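Local coordinates for protein ebony (Drosophila melanogaster, PDB 6DYM) that probably couples beta-alanine to dopamine and related amines as a nonribosomal peptide synthetase, this chain being its atypical C-terminal condensation domain, at residues N49-V54 with L77-R82; L93-E98 with S194-D199; R134-C139 with S165-Q170. All coordinates share one frame; numbering follows the deposited sequence.

Contact 1 of 3, residues N49-V54 with L77-R82; sequences NDIWNV and LNFDAR
Phe-79 pushes its ring from strand 71-80 toward helix 41-58 and meets a different branched side chain at each of its two meta carbons. Its CE2 lies 4.1 Å from CD1 of Ile-51, which arrives at the ring edge, close to the ring plane. Across the ring, CE1 approaches CG1 of Val-54 at 4.1 Å; this methyl comes in obliquely, and the two side chains run roughly at right angles. Ile-51 holds CG1 between its backbone N and carbonyl carbon (chi1 67°), which sends CD1 out to the phenyl edge. The helix is irregular here: the bond from Trp-52 N to Asn-49 O is weak, at 3.5 Å. Branched aliphatics suit this place because a single methyl of each can sit against the ring in an apolar setting, and no hydrogen bond crosses the interface. The phenyl group also meets the ring of Phe-123, on the neighbouring strand 119-127, with the planes about 20° apart. Where the strand ends, OD1 of Asp-80 accepts a hydrogen bond from the backbone N of Arg-82 at 2.9 Å, met from above the carboxylate plane, and so forms an Asx turn; Arg-82 goes on to a salt bridge with Asp-109. A helix laid by apolar residues on strand 71-80 of a mixed, mostly antiparallel sheet is consistent with the GNAT acyltransferase fold.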
loop_
_atom_site.group_PDB
_atom_site.type_symbol
_atom_site.label_atom_id
_atom_site.label_comp_id
_atom_site.label_asym_id
_atom_site.label_seq_id
_atom_site.Cartn_x
_atom_site.Cartn_y
_atom_site.Cartn_z
ATOM N N ASN A 49 -0.278 11.632 8.945
ATOM C CA ASN A 49 0.349 12.641 9.794
ATOM C C ASN A 49 0.945 12.010 11.046
ATOM O O ASN A 49 2.011 12.426 11.514
ATOM C CB ASN A 49 -0.668 13.721 10.162
ATOM C CG ASN A 49 -0.917 14.703 9.028
ATOM O OD1 ASN A 49 0.015 15.136 8.347
ATOM N ND2 ASN A 49 -2.178 15.066 8.827
ATOM N N ASP A 50 0.282 10.987 11.590
ATOM C CA ASP A 50 0.780 10.338 12.797
ATOM C C ASP A 50 2.098 9.610 12.559
ATOM O O ASP A 50 2.913 9.496 13.482
ATOM C CB ASP A 50 -0.265 9.363 13.337
ATOM C CG ASP A 50 -1.289 10.040 14.224
ATOM O OD1 ASP A 50 -1.167 11.266 14.438
ATOM O OD2 ASP A 50 -2.211 9.347 14.706
ATOM N N ILE A 51 2.325 9.104 11.347
ATOM C CA ILE A 51 3.519 8.320 11.046
ATOM C C ILE A 51 4.532 9.089 10.218
ATOM O O ILE A 51 5.594 8.536 9.897
ATOM C CB ILE A 51 3.156 6.998 10.339
ATOM C CG1 ILE A 51 2.583 7.274 8.946
ATOM C CG2 ILE A 51 2.169 6.207 11.167
ATOM C CD1 ILE A 51 2.422 6.030 8.083
ATOM N N TRP A 52 4.258 10.352 9.880
ATOM C CA TRP A 52 5.016 11.013 8.821
ATOM C C TRP A 52 6.508 11.080 9.139
ATOM O O TRP A 52 7.348 10.778 8.282
ATOM C CB TRP A 52 4.474 12.417 8.561
ATOM C CG TRP A 52 5.261 13.078 7.486
ATOM C CD1 TRP A 52 6.153 14.100 7.628
ATOM C CD2 TRP A 52 5.275 12.721 6.101
ATOM N NE1 TRP A 52 6.706 14.416 6.409
ATOM C CE2 TRP A 52 6.183 13.581 5.456
ATOM C CE3 TRP A 52 4.596 11.763 5.342
ATOM C CZ2 TRP A 52 6.430 13.513 4.088
ATOM C CZ3 TRP A 52 4.844 11.694 3.982
ATOM C CH2 TRP A 52 5.749 12.566 3.370
ATOM N N ASN A 53 6.863 11.487 10.360
ATOM C CA ASN A 53 8.276 11.665 10.683
ATOM C C ASN A 53 9.022 10.337 10.627
ATOM O O ASN A 53 10.094 10.241 10.020
ATOM C CB ASN A 53 8.424 12.325 12.057
ATOM C CG ASN A 53 7.965 13.776 12.059
ATOM O OD1 ASN A 53 6.974 14.124 12.700
ATOM N ND2 ASN A 53 8.689 14.628 11.345
ATOM N N VAL A 54 8.458 9.295 11.242
ATOM C CA VAL A 54 9.066 7.967 11.184
ATOM C C VAL A 54 9.153 7.474 9.743
ATOM O O VAL A 54 10.151 6.864 9.338
ATOM C CB VAL A 54 8.272 6.986 12.066
ATOM C CG1 VAL A 54 8.876 5.589 11.992
ATOM C CG2 VAL A 54 8.223 7.492 13.494
ATOM N N LEU A 77 5.012 4.161 -0.258
ATOM C CA LEU A 77 5.336 4.202 1.164
ATOM C C LEU A 77 5.642 2.787 1.642
ATOM O O LEU A 77 4.817 1.883 1.478
ATOM C CB LEU A 77 4.181 4.809 1.963
ATOM C CG LEU A 77 3.633 6.127 1.407
ATOM C CD1 LEU A 77 2.596 6.722 2.346
ATOM C CD2 LEU A 77 4.768 7.116 1.160
ATOM N N ASN A 78 6.827 2.600 2.221
ATOM C CA ASN A 78 7.317 1.287 2.605
ATOM C C ASN A 78 7.858 1.323 4.022
ATOM O O ASN A 78 8.387 2.341 4.478
ATOM C CB ASN A 78 8.419 0.809 1.664
ATOM C CG ASN A 78 8.003 0.876 0.223
ATOM O OD1 ASN A 78 7.001 0.282 -0.159
ATOM N ND2 ASN A 78 8.757 1.615 -0.589
ATOM N N PHE A 79 7.734 0.183 4.702
ATOM C CA PHE A 79 8.326 -0.049 6.010
ATOM C C PHE A 79 8.967 -1.429 6.027
ATOM O O PHE A 79 8.592 -2.322 5.262
ATOM C CB PHE A 79 7.291 0.004 7.139
ATOM C CG PHE A 79 6.970 1.383 7.623
ATOM C CD1 PHE A 79 7.944 2.171 8.210
ATOM C CD2 PHE A 79 5.679 1.873 7.533
ATOM C CE1 PHE A 79 7.641 3.431 8.671
ATOM C CE2 PHE A 79 5.369 3.135 7.993
ATOM C CZ PHE A 79 6.351 3.912 8.565
ATOM N N ASP A 80 9.944 -1.593 6.907
ATOM C CA ASP A 80 10.329 -2.925 7.342
ATOM C C ASP A 80 9.129 -3.568 8.027
ATOM O O ASP A 80 8.618 -3.037 9.018
ATOM C CB ASP A 80 11.524 -2.834 8.291
ATOM C CG ASP A 80 12.076 -4.200 8.692
ATOM O OD1 ASP A 80 11.324 -5.196 8.701
ATOM O OD2 ASP A 80 13.280 -4.273 9.011
ATOM N N ALA A 81 8.667 -4.699 7.488
ATOM C CA ALA A 81 7.462 -5.328 8.021
ATOM C C ALA A 81 7.589 -5.638 9.509
ATOM O O ALA A 81 6.581 -5.675 10.221
ATOM C CB ALA A 81 7.146 -6.602 7.242
ATOM N N ARG A 82 8.809 -5.856 9.996
ATOM C CA ARG A 82 9.049 -6.174 11.398
ATOM C C ARG A 82 9.516 -4.962 12.206
ATOM O O ARG A 82 10.082 -5.129 13.292
ATOM C CB ARG A 82 10.063 -7.314 11.500
ATOM C CG ARG A 82 9.667 -8.562 10.708
ATOM C CD ARG A 82 10.448 -9.780 11.174
ATOM N NE ARG A 82 10.185 -10.976 10.372
ATOM C CZ ARG A 82 9.074 -11.703 10.457
ATOM N NH1 ARG A 82 8.923 -12.787 9.705
ATOM N NH2 ARG A 82 8.110 -11.346 11.294
#

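Contact 2 of 3, residues L93-E98 with S194-D199; sequences LLIVFE and SRPFGD
Ile-95 of helix 93-111 rests its CG2 methyl on the ring of Pro-196, and this is the tight part of the contact. CG2 comes within 3.6 Å of Pro-196 CG and within 3.9 Å of Pro-196 CB, the two side chains passing each other at a slant. The methyl gets there because CG2 stands opposite the backbone N across the CA-CB bond, while CG1 turns to the N side (chi1 -59°). The same CG2 touches Phe-197 more lightly, 4.3 Å from CZ, approaching the ring obliquely.

Pro-196 and Phe-197 form one apolar surface: CG of Pro-196 sits over the centre of the Phe-197 ring, 4.2 Å above its plane. Phe-197 is buried, and its ring also meets that of Phe-99, one residue beyond the helical segment. A type I turn from Arg-195 to Gly-198 presents this pair, closed by a bond from Gly-198 N to Arg-195 O at 2.8 Å. Proline suits the second position, where its fixed phi of -62° is what the turn needs.

Around this patch the packing gives way to solvent. Leu-94 on the helix and Arg-195 and Asp-199 on the loop are exposed, and NH1 of Arg-195 is hydrogen-bonded to the backbone O of Asn-186. With no hydrogen bond or charge pair between the segments, the loop is held against the helix by shape and apolar burial, a less directional link than polar bonds would give.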
loop_
_atom_site.group_PDB
_atom_site.type_symbol
_atom_site.label_atom_id
_atom_site.label_comp_id
_atom_site.label_asym_id
_atom_site.label_seq_id
_atom_site.Cartn_x
_atom_site.Cartn_y
_atom_site.Cartn_z
ATOM N N LEU A 93 -11.524 2.614 9.537
ATOM C CA LEU A 93 -10.316 2.119 8.885
ATOM C C LEU A 93 -9.607 1.056 9.714
ATOM O O LEU A 93 -8.841 0.262 9.158
ATOM C CB LEU A 93 -9.352 3.274 8.602
ATOM C CG LEU A 93 -9.610 4.061 7.319
ATOM C CD1 LEU A 93 -8.440 4.982 7.008
ATOM C CD2 LEU A 93 -9.857 3.103 6.178
ATOM N N LEU A 94 -9.839 1.030 11.030
ATOM C CA LEU A 94 -9.254 -0.014 11.863
ATOM C C LEU A 94 -9.710 -1.397 11.420
ATOM O O LEU A 94 -8.943 -2.360 11.501
ATOM C CB LEU A 94 -9.614 0.223 13.329
ATOM C CG LEU A 94 -9.142 -0.835 14.329
ATOM C CD1 LEU A 94 -7.623 -0.853 14.402
ATOM C CD2 LEU A 94 -9.749 -0.590 15.707
ATOM N N ILE A 95 -10.954 -1.515 10.953
ATOM C CA ILE A 95 -11.430 -2.786 10.422
ATOM C C ILE A 95 -10.593 -3.205 9.220
ATOM O O ILE A 95 -10.254 -4.386 9.065
ATOM C CB ILE A 95 -12.924 -2.688 10.069
ATOM C CG1 ILE A 95 -13.736 -2.304 11.310
ATOM C CG2 ILE A 95 -13.417 -4.004 9.466
ATOM C CD1 ILE A 95 -15.224 -2.206 11.062
ATOM N N VAL A 96 -10.241 -2.247 8.356
ATOM C CA VAL A 96 -9.398 -2.552 7.197
ATOM C C VAL A 96 -8.036 -3.066 7.649
ATOM O O VAL A 96 -7.542 -4.087 7.157
ATOM C CB VAL A 96 -9.258 -1.318 6.287
ATOM C CG1 VAL A 96 -8.230 -1.583 5.204
ATOM C CG2 VAL A 96 -10.594 -0.965 5.663
ATOM N N PHE A 97 -7.406 -2.365 8.596
ATOM C CA PHE A 97 -6.086 -2.789 9.050
ATOM C C PHE A 97 -6.139 -4.119 9.791
ATOM O O PHE A 97 -5.198 -4.916 9.694
ATOM C CB PHE A 97 -5.459 -1.709 9.927
ATOM C CG PHE A 97 -4.917 -0.549 9.148
ATOM C CD1 PHE A 97 -3.602 -0.540 8.716
ATOM C CD2 PHE A 97 -5.730 0.525 8.829
ATOM C CE1 PHE A 97 -3.104 0.528 7.989
ATOM C CE2 PHE A 97 -5.237 1.597 8.102
ATOM C CZ PHE A 97 -3.922 1.597 7.681
ATOM N N GLU A 98 -7.219 -4.387 10.528
ATOM C CA GLU A 98 -7.329 -5.686 11.183
ATOM C C GLU A 98 -7.509 -6.799 10.159
ATOM O O GLU A 98 -6.959 -7.895 10.322
ATOM C CB GLU A 98 -8.476 -5.673 12.191
ATOM C CG GLU A 98 -8.208 -4.789 13.403
ATOM C CD GLU A 98 -9.271 -4.920 14.481
ATOM O OE1 GLU A 98 -10.321 -5.544 14.221
ATOM O OE2 GLU A 98 -9.058 -4.387 15.591
ATOM N N SER A 194 -20.025 -9.756 12.630
ATOM C CA SER A 194 -20.509 -9.304 11.337
ATOM C C SER A 194 -19.434 -9.475 10.269
ATOM O O SER A 194 -18.243 -9.611 10.562
ATOM C CB SER A 194 -20.946 -7.839 11.408
ATOM O OG SER A 194 -19.822 -6.982 11.543
ATOM N N ARG A 195 -19.871 -9.464 9.009
ATOM C CA ARG A 195 -18.932 -9.470 7.898
ATOM C C ARG A 195 -18.894 -8.079 7.282
ATOM O O ARG A 195 -19.770 -7.739 6.474
ATOM C CB ARG A 195 -19.315 -10.527 6.858
ATOM C CG ARG A 195 -19.504 -11.909 7.479
ATOM C CD ARG A 195 -19.936 -12.973 6.471
ATOM N NE ARG A 195 -21.312 -12.790 6.021
ATOM C CZ ARG A 195 -21.675 -12.676 4.746
ATOM N NH1 ARG A 195 -20.763 -12.738 3.781
ATOM N NH2 ARG A 195 -22.954 -12.506 4.431
ATOM N N PRO A 196 -17.919 -7.239 7.637
ATOM C CA PRO A 196 -17.956 -5.832 7.199
ATOM C C PRO A 196 -17.896 -5.650 5.692
ATOM O O PRO A 196 -18.420 -4.650 5.183
ATOM C CB PRO A 196 -16.730 -5.215 7.891
ATOM C CG PRO A 196 -15.846 -6.376 8.242
ATOM C CD PRO A 196 -16.768 -7.530 8.507
ATOM N N PHE A 197 -17.272 -6.576 4.960
ATOM C CA PHE A 197 -17.284 -6.564 3.501
ATOM C C PHE A 197 -18.252 -7.597 2.931
ATOM O O PHE A 197 -18.083 -8.041 1.791
ATOM C CB PHE A 197 -15.875 -6.789 2.948
ATOM C CG PHE A 197 -14.781 -6.206 3.804
ATOM C CD1 PHE A 197 -14.667 -4.832 3.968
ATOM C CD2 PHE A 197 -13.866 -7.030 4.444
ATOM C CE1 PHE A 197 -13.664 -4.287 4.761
ATOM C CE2 PHE A 197 -12.857 -6.491 5.244
ATOM C CZ PHE A 197 -12.761 -5.117 5.403
ATOM N N GLY A 198 -19.279 -7.975 3.705
ATOM C CA GLY A 198 -20.151 -9.070 3.302
ATOM C C GLY A 198 -20.951 -8.795 2.045
ATOM O O GLY A 198 -21.314 -9.727 1.320
ATOM N N ASP A 199 -21.238 -7.523 1.761
ATOM C CA ASP A 199 -21.969 -7.163 0.550
ATOM C C ASP A 199 -21.100 -7.168 -0.705
ATOM O O ASP A 199 -21.630 -6.965 -1.803
ATOM C CB ASP A 199 -22.611 -5.781 0.713
ATOM C CG ASP A 199 -23.765 -5.784 1.706
ATOM O OD1 ASP A 199 -24.475 -6.808 1.805
ATOM O OD2 ASP A 199 -23.961 -4.757 2.388
#

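Contact 3 of 3, residues R134-C139 with S165-Q170; sequences RENIAC and SPLTQQ
Two helical segments face each other at some distance, with Ile-137 and Leu-167 nearest at 9.4 Å between their CA atoms. Segment 134-139 lies near the start of helix 133-153, whereas 165-170 covers the first turn of helix 166-174, with Ser-165 at its N-cap. There OG of Ser-165 and OG1 of Thr-168 share a hydrogen bond of 2.9 Å, a serine suiting the N-cap because its short side chain sets a hydroxyl beside that turn.

Leu-167 bridges the two helices with its two methyls. CD1 touches CD1 of Ile-137 at 3.9 Å, the side chains crossing at a slant; CD2 lies 4.0 Å from ND2 of Asn-136, as those two side chains slide past each other in opposite directions. Leu-167 has CG anti to its N (chi1 174°), which carries both methyls out to meet Asn-136 and Ile-137. The amide of Asn-136 has its polar partner outside, since OD1 is bonded to OG1 of Thr-127.

The contact is thin and lies at the surface. Helix 133-153 makes the crossover between parallel strands 119-127 and 158-163, and helix 166-174 follows the second: an order consistent with the GNAT fold, whose acetyltransferases bind coenzyme A near such helices.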
loop_
_atom_site.group_PDB
_atom_site.type_symbol
_atom_site.label_atom_id
_atom_site.label_comp_id
_atom_site.label_asym_id
_atom_site.label_seq_id
_atom_site.Cartn_x
_atom_site.Cartn_y
_atom_site.Cartn_z
ATOM N N ARG A 134 -2.836 6.037 -19.542
ATOM C CA ARG A 134 -1.450 5.791 -19.932
ATOM C C ARG A 134 -0.482 6.240 -18.839
ATOM O O ARG A 134 0.466 5.519 -18.504
ATOM C CB ARG A 134 -1.141 6.503 -21.253
ATOM C CG ARG A 134 0.324 6.415 -21.678
ATOM C CD ARG A 134 0.656 7.364 -22.828
ATOM N NE ARG A 134 0.014 8.670 -22.689
ATOM C CZ ARG A 134 0.598 9.744 -22.166
ATOM N NH1 ARG A 134 1.847 9.678 -21.719
ATOM N NH2 ARG A 134 -0.069 10.886 -22.088
ATOM N N GLU A 135 -0.711 7.423 -18.269
ATOM C CA GLU A 135 0.189 7.936 -17.241
ATOM C C GLU A 135 0.084 7.128 -15.953
ATOM O O GLU A 135 1.090 6.910 -15.265
ATOM C CB GLU A 135 -0.107 9.413 -16.977
ATOM C CG GLU A 135 0.273 10.338 -18.126
ATOM C CD GLU A 135 -0.411 11.700 -18.045
ATOM O OE1 GLU A 135 -1.451 11.826 -17.359
ATOM O OE2 GLU A 135 0.102 12.649 -18.671
ATOM N N ASN A 136 -1.121 6.677 -15.607
ATOM C CA ASN A 136 -1.283 5.877 -14.398
ATOM C C ASN A 136 -0.545 4.550 -14.524
ATOM O O ASN A 136 0.195 4.145 -13.621
ATOM C CB ASN A 136 -2.768 5.653 -14.115
ATOM C CG ASN A 136 -3.008 4.981 -12.780
ATOM O OD1 ASN A 136 -2.610 5.492 -11.731
ATOM N ND2 ASN A 136 -3.657 3.825 -12.811
ATOM N N ILE A 137 -0.718 3.868 -15.657
ATOM C CA ILE A 137 -0.042 2.592 -15.871
ATOM C C ILE A 137 1.470 2.785 -15.921
ATOM O O ILE A 137 2.231 1.993 -15.348
ATOM C CB ILE A 137 -0.581 1.928 -17.150
ATOM C CG1 ILE A 137 -1.969 1.342 -16.883
ATOM C CG2 ILE A 137 0.376 0.861 -17.661
ATOM C CD1 ILE A 137 -1.946 0.085 -16.035
ATOM N N ALA A 138 1.933 3.837 -16.596
ATOM C CA ALA A 138 3.369 4.106 -16.631
ATOM C C ALA A 138 3.918 4.352 -15.229
ATOM O O ALA A 138 4.978 3.828 -14.869
ATOM C CB ALA A 138 3.664 5.299 -17.540
ATOM N N CYS A 139 3.210 5.148 -14.423
ATOM C CA CYS A 139 3.691 5.439 -13.077
ATOM C C CYS A 139 3.709 4.179 -12.214
ATOM O O CYS A 139 4.668 3.946 -11.470
ATOM C CB CYS A 139 2.833 6.532 -12.439
ATOM S SG CYS A 139 3.529 7.244 -10.923
ATOM N N SER A 165 -6.953 -4.448 -5.055
ATOM C CA SER A 165 -7.645 -4.024 -6.259
ATOM C C SER A 165 -7.233 -4.912 -7.426
ATOM O O SER A 165 -6.121 -5.455 -7.435
ATOM C CB SER A 165 -7.351 -2.555 -6.597
ATOM O OG SER A 165 -6.112 -2.416 -7.271
ATOM N N PRO A 166 -8.111 -5.102 -8.412
ATOM C CA PRO A 166 -7.752 -5.991 -9.532
ATOM C C PRO A 166 -6.491 -5.552 -10.260
ATOM O O PRO A 166 -5.694 -6.403 -10.671
ATOM C CB PRO A 166 -8.997 -5.938 -10.431
ATOM C CG PRO A 166 -10.118 -5.540 -9.508
ATOM C CD PRO A 166 -9.501 -4.620 -8.500
ATOM N N LEU A 167 -6.264 -4.244 -10.393
ATOM C CA LEU A 167 -5.098 -3.769 -11.134
ATOM C C LEU A 167 -3.808 -4.040 -10.369
ATOM O O LEU A 167 -2.809 -4.472 -10.955
ATOM C CB LEU A 167 -5.237 -2.275 -11.434
ATOM C CG LEU A 167 -4.026 -1.589 -12.077
ATOM C CD1 LEU A 167 -3.633 -2.274 -13.389
ATOM C CD2 LEU A 167 -4.318 -0.114 -12.311
ATOM N N THR A 168 -3.794 -3.764 -9.058
ATOM C CA THR A 168 -2.583 -4.031 -8.285
ATOM C C THR A 168 -2.325 -5.526 -8.165
ATOM O O THR A 168 -1.166 -5.951 -8.143
ATOM C CB THR A 168 -2.664 -3.397 -6.891
ATOM O OG1 THR A 168 -3.850 -3.839 -6.218
ATOM C CG2 THR A 168 -2.671 -1.868 -6.992
ATOM N N GLN A 169 -3.388 -6.332 -8.094
ATOM C CA GLN A 169 -3.221 -7.783 -8.056
ATOM C C GLN A 169 -2.629 -8.307 -9.358
ATOM O O GLN A 169 -1.726 -9.150 -9.340
ATOM C CB GLN A 169 -4.562 -8.460 -7.775
ATOM C CG GLN A 169 -5.103 -8.179 -6.371
ATOM C CD GLN A 169 -6.569 -8.532 -6.226
ATOM O OE1 GLN A 169 -7.228 -8.896 -7.203
ATOM N NE2 GLN A 169 -7.098 -8.399 -5.008
ATOM N N GLN A 170 -3.125 -7.822 -10.497
ATOM C CA GLN A 170 -2.628 -8.302 -11.782
ATOM C C GLN A 170 -1.208 -7.813 -12.041
ATOM O O GLN A 170 -0.376 -8.556 -12.576
ATOM C CB GLN A 170 -3.570 -7.853 -12.896
ATOM C CG GLN A 170 -3.172 -8.327 -14.291
ATOM C CD GLN A 170 -4.330 -8.253 -15.269
ATOM O OE1 GLN A 170 -5.279 -7.498 -15.058
ATOM N NE2 GLN A 170 -4.263 -9.042 -16.338
#

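In the fold
The three contacts share no helix or strand, and none touches another; their centres lie 22 to 24 Å apart. Contact 1 is the buried one, a helix set on the central sheet, where an aromatic ring can be enclosed. Contact 2 is partly buried and joins the next helix in the chain to a distant loop, through a rigid proline and a sheltered phenylalanine. Contact 3, on the opposite side of the chain's centre from contact 1, brings two helices together at the surface, where an amide joins the aliphatic groups. Along the sequence contact 3 is nested within the loop that contact 2 closes, whereas contact 1 precedes both. None has a hydrogen bond across it.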